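Local coordinates for DNA mismatch repair protein MUTS (Thermus aquaticus, PDB 1EWQ) that takes part in DNA mismatch repair, binding mismatched duplex DNA and hydrolysing ATP weakly, at residues R285-L288 with Q289-R293; L425-R428 with E429-R432; V752-A755 with R756-Q760. One frame throughout, in Å; residues are numbered along the deposited sequence.

Contact 1: residues R285-L288 with Q289-R293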
loop_
_atom_site.group_PDB
_atom_site.type_symbol
_atom_site.label_atom_id
_atom_site.label_comp_id
_atom_site.label_asym_id
_atom_site.label_seq_id
_atom_site.Cartn_x
_atom_site.Cartn_y
_atom_site.Cartn_z
ATOM N N ARG C 285 26.100 -9.112 -0.451
ATOM C CA ARG C 285 24.792 -9.271 0.189
ATOM C C ARG C 285 24.120 -10.530 -0.352
ATOM O O ARG C 285 23.491 -11.274 0.397
ATOM C CB ARG C 285 23.884 -8.065 -0.080
ATOM C CG ARG C 285 22.496 -8.227 0.521
ATOM C CD ARG C 285 21.638 -6.975 0.372
ATOM N NE ARG C 285 22.208 -5.845 1.097
ATOM C CZ ARG C 285 21.725 -4.606 1.068
ATOM N NH1 ARG C 285 20.644 -4.312 0.355
ATOM N NH2 ARG C 285 22.350 -3.649 1.738
ATOM N N ARG C 286 24.253 -10.757 -1.660
ATOM C CA ARG C 286 23.659 -11.934 -2.289
ATOM C C ARG C 286 24.309 -13.230 -1.787
ATOM O O ARG C 286 23.615 -14.211 -1.511
ATOM C CB ARG C 286 23.764 -11.850 -3.818
ATOM C CG ARG C 286 22.808 -10.809 -4.474
ATOM C CD ARG C 286 22.668 -11.049 -5.993
ATOM N NE ARG C 286 23.938 -10.890 -6.700
ATOM C CZ ARG C 286 24.384 -9.730 -7.170
ATOM N NH1 ARG C 286 23.656 -8.628 -7.020
ATOM N NH2 ARG C 286 25.572 -9.660 -7.752
ATOM N N LEU C 287 25.632 -13.237 -1.669
ATOM C CA LEU C 287 26.324 -14.417 -1.177
ATOM C C LEU C 287 25.887 -14.715 0.262
ATOM O O LEU C 287 25.623 -15.869 0.608
ATOM C CB LEU C 287 27.835 -14.212 -1.203
ATOM C CG LEU C 287 28.637 -15.428 -0.722
ATOM C CD1 LEU C 287 28.502 -16.545 -1.770
ATOM C CD2 LEU C 287 30.113 -15.047 -0.526
ATOM N N LEU C 288 25.806 -13.679 1.099
ATOM C CA LEU C 288 25.396 -13.885 2.481
ATOM C C LEU C 288 23.977 -14.443 2.520
ATOM O O LEU C 288 23.675 -15.330 3.299
ATOM C CB LEU C 288 25.469 -12.575 3.283
ATOM C CG LEU C 288 25.039 -12.679 4.753
ATOM C CD1 LEU C 288 25.694 -13.894 5.407
ATOM C CD2 LEU C 288 25.405 -11.394 5.498
ATOM N N GLN C 289 23.106 -13.923 1.668
ATOM C CA GLN C 289 21.740 -14.406 1.653
ATOM C C GLN C 289 21.711 -15.866 1.210
ATOM O O GLN C 289 20.926 -16.666 1.715
ATOM C CB GLN C 289 20.871 -13.553 0.728
ATOM C CG GLN C 289 19.429 -14.021 0.712
ATOM C CD GLN C 289 18.466 -12.967 0.202
ATOM O OE1 GLN C 289 18.695 -12.354 -0.836
ATOM N NE2 GLN C 289 17.371 -12.764 0.930
ATOM N N SER C 290 22.590 -16.206 0.276
ATOM C CA SER C 290 22.668 -17.566 -0.238
ATOM C C SER C 290 23.092 -18.538 0.862
ATOM O O SER C 290 22.596 -19.671 0.935
ATOM C CB SER C 290 23.664 -17.622 -1.389
ATOM O OG SER C 290 23.642 -18.895 -1.999
ATOM N N TRP C 291 24.010 -18.082 1.718
ATOM C CA TRP C 291 24.514 -18.887 2.827
ATOM C C TRP C 291 23.411 -19.075 3.862
ATOM O O TRP C 291 23.244 -20.160 4.403
ATOM C CB TRP C 291 25.739 -18.222 3.472
ATOM C CG TRP C 291 27.002 -18.311 2.632
ATOM C CD1 TRP C 291 27.116 -18.813 1.364
ATOM C CD2 TRP C 291 28.317 -17.886 3.014
ATOM N NE1 TRP C 291 28.420 -18.729 0.934
ATOM C CE2 TRP C 291 29.178 -18.163 1.926
ATOM C CE3 TRP C 291 28.852 -17.300 4.173
ATOM C CZ2 TRP C 291 30.546 -17.871 1.961
ATOM C CZ3 TRP C 291 30.218 -17.012 4.210
ATOM C CH2 TRP C 291 31.047 -17.299 3.107
ATOM N N LEU C 292 22.664 -18.014 4.141
ATOM C CA LEU C 292 21.563 -18.114 5.093
ATOM C C LEU C 292 20.450 -19.011 4.533
ATOM O O LEU C 292 19.809 -19.744 5.278
ATOM C CB LEU C 292 21.001 -16.723 5.412
ATOM C CG LEU C 292 21.763 -15.881 6.441
ATOM C CD1 LEU C 292 21.213 -14.457 6.440
ATOM C CD2 LEU C 292 21.626 -16.497 7.829
ATOM N N ARG C 293 20.224 -18.952 3.222
ATOM C CA ARG C 293 19.180 -19.770 2.593
ATOM C C ARG C 293 19.469 -21.266 2.806
ATOM O O ARG C 293 18.561 -22.057 3.058
ATOM C CB ARG C 293 19.104 -19.485 1.077
ATOM C CG ARG C 293 17.701 -19.535 0.494
ATOM C CD ARG C 293 17.682 -19.802 -1.013
ATOM N NE ARG C 293 18.572 -18.938 -1.788
ATOM C CZ ARG C 293 18.531 -17.614 -1.773
ATOM N NH1 ARG C 293 17.642 -16.995 -1.009
ATOM N NH2 ARG C 293 19.358 -16.915 -2.540
#
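Leu287 and Trp291, one helical turn apart on helix 282-293, meet through their first torsions. Leu287 sets CG anti to its own N (chi1 -179°), which sends the branch outward from the helix, and Trp291 puts CG beside its N (chi1 -73°), which leans the indole back over it. The leucine then lies over one face of the indole near the rim. Its CG stands 4.0 Å from the centroid of the five-membered ring of Trp291, 28° off the normal, a CH-pi contact. The two methyls reach to either side of CE2 of Trp291: CD1 of Leu287 comes to NE1 of Trp291 at 3.5 Å, and CD2 of Leu287 to CZ2 of Trp291 at 3.8 Å. Leu287 O sits over the same indole, 3.4 Å from CD1 of Trp291, while accepting the backbone N-H of Trp291 at 3.0 Å. Regular i to i+4 bonds flank it, from Ser290 N to Arg286 O and from Leu292 N to Leu288 O. Val529 of helix 514-540 touches Leu287, Leu288 and Trp291, and Phe273 of helix 272-276 packs on Leu288 and Leu292. Trp291 also takes a cation-pi contact from Arg305. The indole therefore serves two chemistries, an aliphatic branch from its own helix and a cation from another. In this helical domain III, apolar side chains join the helix to helices 272-276 and 514-540, while Arg285 is tied by charge to Asp277, and Arg286 to Asp331 and to Glu333 of helix 332-340.

Contact 2: residues L425-R428 with E429-R432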
loop_
_atom_site.group_PDB
_atom_site.type_symbol
_atom_site.label_atom_id
_atom_site.label_comp_id
_atom_site.label_asym_id
_atom_site.label_seq_id
_atom_site.Cartn_x
_atom_site.Cartn_y
_atom_site.Cartn_z
ATOM N N LEU C 425 32.197 36.378 -37.257
ATOM C CA LEU C 425 31.237 37.033 -38.126
ATOM C C LEU C 425 30.510 38.145 -37.367
ATOM O O LEU C 425 30.331 39.243 -37.887
ATOM C CB LEU C 425 30.222 36.019 -38.654
ATOM C CG LEU C 425 29.296 36.515 -39.762
ATOM C CD1 LEU C 425 30.124 36.742 -41.017
ATOM C CD2 LEU C 425 28.180 35.506 -40.023
ATOM N N GLU C 426 30.095 37.863 -36.136
ATOM C CA GLU C 426 29.386 38.855 -35.335
ATOM C C GLU C 426 30.211 40.125 -35.207
ATOM O O GLU C 426 29.674 41.230 -35.252
ATOM C CB GLU C 426 29.082 38.321 -33.930
ATOM C CG GLU C 426 28.191 39.263 -33.127
ATOM C CD GLU C 426 27.929 38.787 -31.714
ATOM O OE1 GLU C 426 28.822 38.938 -30.856
ATOM O OE2 GLU C 426 26.827 38.258 -31.464
ATOM N N GLU C 427 31.521 39.955 -35.053
ATOM C CA GLU C 427 32.428 41.082 -34.902
ATOM C C GLU C 427 32.676 41.813 -36.221
ATOM O O GLU C 427 32.775 43.036 -36.248
ATOM C CB GLU C 427 33.751 40.610 -34.300
ATOM C CG GLU C 427 34.580 41.749 -33.761
ATOM C CD GLU C 427 33.758 42.692 -32.888
ATOM O OE1 GLU C 427 33.311 42.266 -31.795
ATOM O OE2 GLU C 427 33.549 43.855 -33.306
ATOM N N ARG C 428 32.764 41.063 -37.314
ATOM C CA ARG C 428 32.970 41.666 -38.622
ATOM C C ARG C 428 31.773 42.556 -38.970
ATOM O O ARG C 428 31.936 43.721 -39.351
ATOM C CB ARG C 428 33.109 40.592 -39.702
ATOM C CG ARG C 428 33.462 41.159 -41.073
ATOM C CD ARG C 428 33.335 40.127 -42.182
ATOM N NE ARG C 428 31.939 39.877 -42.531
ATOM C CZ ARG C 428 31.538 38.956 -43.403
ATOM N NH1 ARG C 428 32.431 38.190 -44.020
ATOM N NH2 ARG C 428 30.240 38.799 -43.659
ATOM N N GLU C 429 30.571 42.003 -38.826
ATOM C CA GLU C 429 29.358 42.737 -39.149
ATOM C C GLU C 429 29.053 43.940 -38.253
ATOM O O GLU C 429 28.468 44.915 -38.723
ATOM C CB GLU C 429 28.165 41.784 -39.189
ATOM C CG GLU C 429 28.186 40.869 -40.404
ATOM C CD GLU C 429 28.310 41.643 -41.708
ATOM O OE1 GLU C 429 27.384 42.407 -42.048
ATOM O OE2 GLU C 429 29.339 41.491 -42.394
ATOM N N ARG C 430 29.442 43.880 -36.980
ATOM C CA ARG C 430 29.211 45.006 -36.079
ATOM C C ARG C 430 29.960 46.226 -36.592
ATOM O O ARG C 430 29.443 47.347 -36.557
ATOM C CB ARG C 430 29.693 44.697 -34.659
ATOM C CG ARG C 430 28.809 43.742 -33.873
ATOM C CD ARG C 430 29.244 43.653 -32.410
ATOM N NE ARG C 430 28.409 42.727 -31.650
ATOM C CZ ARG C 430 28.540 42.482 -30.349
ATOM N NH1 ARG C 430 29.480 43.093 -29.639
ATOM N NH2 ARG C 430 27.730 41.614 -29.755
ATOM N N GLU C 431 31.183 46.007 -37.073
ATOM C CA GLU C 431 32.001 47.099 -37.582
ATOM C C GLU C 431 31.550 47.551 -38.973
ATOM O O GLU C 431 31.472 48.748 -39.248
ATOM C CB GLU C 431 33.481 46.691 -37.599
ATOM C CG GLU C 431 34.445 47.858 -37.850
ATOM C CD GLU C 431 34.307 48.975 -36.825
ATOM O OE1 GLU C 431 33.168 49.442 -36.593
ATOM O OE2 GLU C 431 35.338 49.398 -36.254
ATOM N N ARG C 432 31.251 46.603 -39.852
ATOM C CA ARG C 432 30.782 46.956 -41.193
ATOM C C ARG C 432 29.512 47.814 -41.116
ATOM O O ARG C 432 29.448 48.910 -41.677
ATOM C CB ARG C 432 30.454 45.701 -42.006
ATOM C CG ARG C 432 31.635 44.876 -42.484
ATOM C CD ARG C 432 31.111 43.709 -43.315
ATOM N NE ARG C 432 32.163 43.020 -44.058
ATOM C CZ ARG C 432 31.936 42.130 -45.025
ATOM N NH1 ARG C 432 30.685 41.819 -45.362
ATOM N NH2 ARG C 432 32.956 41.567 -45.674
HETATM O O HOH W 1 31.973 43.935 -30.118
#
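Arg428 and Arg432, four residues apart on helix 406-433, lay their guanidinium groups flat on each other, centres 3.6 Å apart and planes 7° from parallel. NE of Arg428 stands over the centre of the Arg432 group, 3.4 Å from its CZ, and Leu425 CD1 approaches the other face of Arg428. Two like charges tolerate this closeness probably because Glu429 stands beside both: its OE2 takes NE of Arg428 at 3.1 Å through the lone pair directed away from OE1. The NH2 of Arg428 comes to the same oxygen from above the carboxylate plane, a side-on, two-nitrogen grip. Arg432 NH1 adds a longer ionic contact to Glu429 OE2 at 3.3 Å, completing a three-residue salt-bridge network. Glu429 can face the pair because its chain bends at chi2 (-54°), and Tyr464 holds its other oxygen. The stack spans one turn (i to i+4) of the long helix that ends at the four-stranded antiparallel sheet of residues 439-477, the clamp of the MutS fold; the bound DNA is about 13 Å away, nearest atom to nearest atom. Across the helix the ion pair is less directed. Glu426 and Arg430 run side by side, yet OE1 of Glu426 lies over the guanidinium face, 3.1 Å from NH2 of Arg430, so charge acts without an N-H pointing at the oxygen. More directed bonds come from outside: Glu426 OE2 accepts from Val440 N, and Arg430 NE donates to Leu438 O. On the loose, solvent side, the carboxylate of exposed Glu427 is linked to Arg430 through a water, which donates to Glu427 OE1 at 2.7 Å and accepts from Arg430 NH1.

Contact 3: residues V752-A755 with R756-Q760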
loop_
_atom_site.group_PDB
_atom_site.type_symbol
_atom_site.label_atom_id
_atom_site.label_comp_id
_atom_site.label_asym_id
_atom_site.label_seq_id
_atom_site.Cartn_x
_atom_site.Cartn_y
_atom_site.Cartn_z
ATOM N N VAL C 752 -11.411 -13.586 41.494
ATOM C CA VAL C 752 -10.055 -14.106 41.610
ATOM C C VAL C 752 -9.983 -14.976 42.866
ATOM O O VAL C 752 -9.356 -16.037 42.871
ATOM C CB VAL C 752 -9.034 -12.957 41.749
ATOM C CG1 VAL C 752 -7.705 -13.487 42.282
ATOM C CG2 VAL C 752 -8.855 -12.272 40.407
ATOM N N ALA C 753 -10.648 -14.523 43.925
ATOM C CA ALA C 753 -10.644 -15.235 45.197
ATOM C C ALA C 753 -11.334 -16.579 45.059
ATOM O O ALA C 753 -10.863 -17.583 45.588
ATOM C CB ALA C 753 -11.323 -14.388 46.274
ATOM N N ARG C 754 -12.453 -16.593 44.347
ATOM C CA ARG C 754 -13.187 -17.825 44.129
ATOM C C ARG C 754 -12.336 -18.805 43.303
ATOM O O ARG C 754 -12.319 -20.009 43.571
ATOM C CB ARG C 754 -14.507 -17.517 43.416
ATOM C CG ARG C 754 -15.280 -18.736 42.938
ATOM C CD ARG C 754 -15.613 -19.717 44.061
ATOM N NE ARG C 754 -16.394 -20.834 43.536
ATOM C CZ ARG C 754 -16.550 -22.005 44.145
ATOM N NH1 ARG C 754 -15.981 -22.231 45.321
ATOM N NH2 ARG C 754 -17.266 -22.960 43.564
ATOM N N ALA C 755 -11.622 -18.291 42.304
ATOM C CA ALA C 755 -10.774 -19.147 41.481
ATOM C C ALA C 755 -9.672 -19.789 42.335
ATOM O O ALA C 755 -9.379 -20.979 42.181
ATOM C CB ALA C 755 -10.156 -18.342 40.330
ATOM N N ARG C 756 -9.068 -19.022 43.241
ATOM C CA ARG C 756 -8.019 -19.590 44.091
ATOM C C ARG C 756 -8.600 -20.708 44.954
ATOM O O ARG C 756 -7.974 -21.764 45.126
ATOM C CB ARG C 756 -7.376 -18.525 44.992
ATOM C CG ARG C 756 -6.581 -17.446 44.250
ATOM C CD ARG C 756 -5.685 -16.671 45.226
ATOM N NE ARG C 756 -4.988 -15.543 44.614
ATOM C CZ ARG C 756 -5.428 -14.288 44.641
ATOM N NH1 ARG C 756 -6.570 -13.990 45.257
ATOM N NH2 ARG C 756 -4.733 -13.326 44.049
ATOM N N ALA C 757 -9.803 -20.476 45.483
ATOM C CA ALA C 757 -10.491 -21.463 46.315
ATOM C C ALA C 757 -10.781 -22.740 45.527
ATOM O O ALA C 757 -10.707 -23.840 46.066
ATOM C CB ALA C 757 -11.791 -20.877 46.844
ATOM N N LEU C 758 -11.126 -22.585 44.254
ATOM C CA LEU C 758 -11.417 -23.723 43.396
ATOM C C LEU C 758 -10.131 -24.484 43.119
ATOM O O LEU C 758 -10.120 -25.712 43.115
ATOM C CB LEU C 758 -12.030 -23.252 42.075
ATOM C CG LEU C 758 -13.518 -22.901 42.083
ATOM C CD1 LEU C 758 -13.888 -22.150 40.812
ATOM C CD2 LEU C 758 -14.334 -24.186 42.216
ATOM N N LEU C 759 -9.049 -23.746 42.886
ATOM C CA LEU C 759 -7.748 -24.351 42.614
ATOM C C LEU C 759 -7.285 -25.211 43.782
ATOM O O LEU C 759 -6.846 -26.347 43.601
ATOM C CB LEU C 759 -6.697 -23.267 42.364
ATOM C CG LEU C 759 -6.081 -23.118 40.974
ATOM C CD1 LEU C 759 -4.969 -22.076 41.041
ATOM C CD2 LEU C 759 -5.527 -24.445 40.491
ATOM N N GLN C 760 -7.389 -24.656 44.980
ATOM C CA GLN C 760 -6.960 -25.344 46.188
ATOM C C GLN C 760 -7.838 -26.539 46.529
ATOM O O GLN C 760 -7.407 -27.440 47.241
ATOM C CB GLN C 760 -6.915 -24.341 47.345
ATOM C CG GLN C 760 -6.140 -23.075 46.961
ATOM C CD GLN C 760 -6.205 -21.974 48.004
ATOM O OE1 GLN C 760 -7.246 -21.751 48.631
ATOM N NE2 GLN C 760 -5.095 -21.261 48.178
#
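Arg754 lays its guanidinium over Leu758, four residues on along helix 749-762, so that CD2 of the leucine meets one face of the flat group off its centre, 3.5 Å from NH2 of Arg754. The leucine's CG also lies 3.8 Å from CZ of Arg754. A second arginine-aliphatic pair forms a little way round the helix: Val752 CG1 sits over a guanidinium face of Arg756, 3.2 Å from its NH1. Backbone bonds fix the spacing of both pairs, with Leu758 N donating to Arg754 O at 2.9 Å and Arg756 N to Val752 O at 3.0 Å. Torsions aim the groups: Arg754 starts outward, CG anti to N, and its bend at chi2 (57°) turns the chain forward across the leucine, while Arg756 runs back toward Val752 with CG beside its N (chi1 -66°) and an extended chain to NE. The charged ends are then anchored beyond the helix. Arg754 NE forms a salt bridge with Glu682 of the second subunit, and Arg756 NE one with Glu740. Leu758 thus backs an arginine that spans the subunit boundary, and replacing it with an alanine would probably leave the Arg754 guanidinium without support on that face and freer to turn away from its glutamate. In domain V, of the P-loop NTPase clan, the helix takes part in the dimer interface between ATPase domains: Ala755 lies on Ile676 of the second subunit and Leu758 on its Thr678. Val752 and Arg756 rest on Val739 of helix 738-744, and Leu759 touches both that helix and the second subunit, leaving helix 749-762 wedged between helix 738-744 and the partner's helix 670-687.

Along the chain the three contacts come in series, each within a single helix: contact 1 on helix 282-293, contact 2 on helix 406-433 and contact 3 on helix 749-762. Contacts 1 and 2 both fall in the MutS domain III part of the sequence, yet their centres are 70 Å apart; contact 3 belongs to the P-loop ATPase, domain V. Contact 1 is the most central, 12 Å from the centre of the chain, while contacts 2 and 3 lie on opposite sides of it, their centres 111 Å apart. They thus mark the middle of the elongated subunit, an end near the DNA and an end at the subunit interface, consistent with DNA binding and ATPase activity lying far apart in the chain.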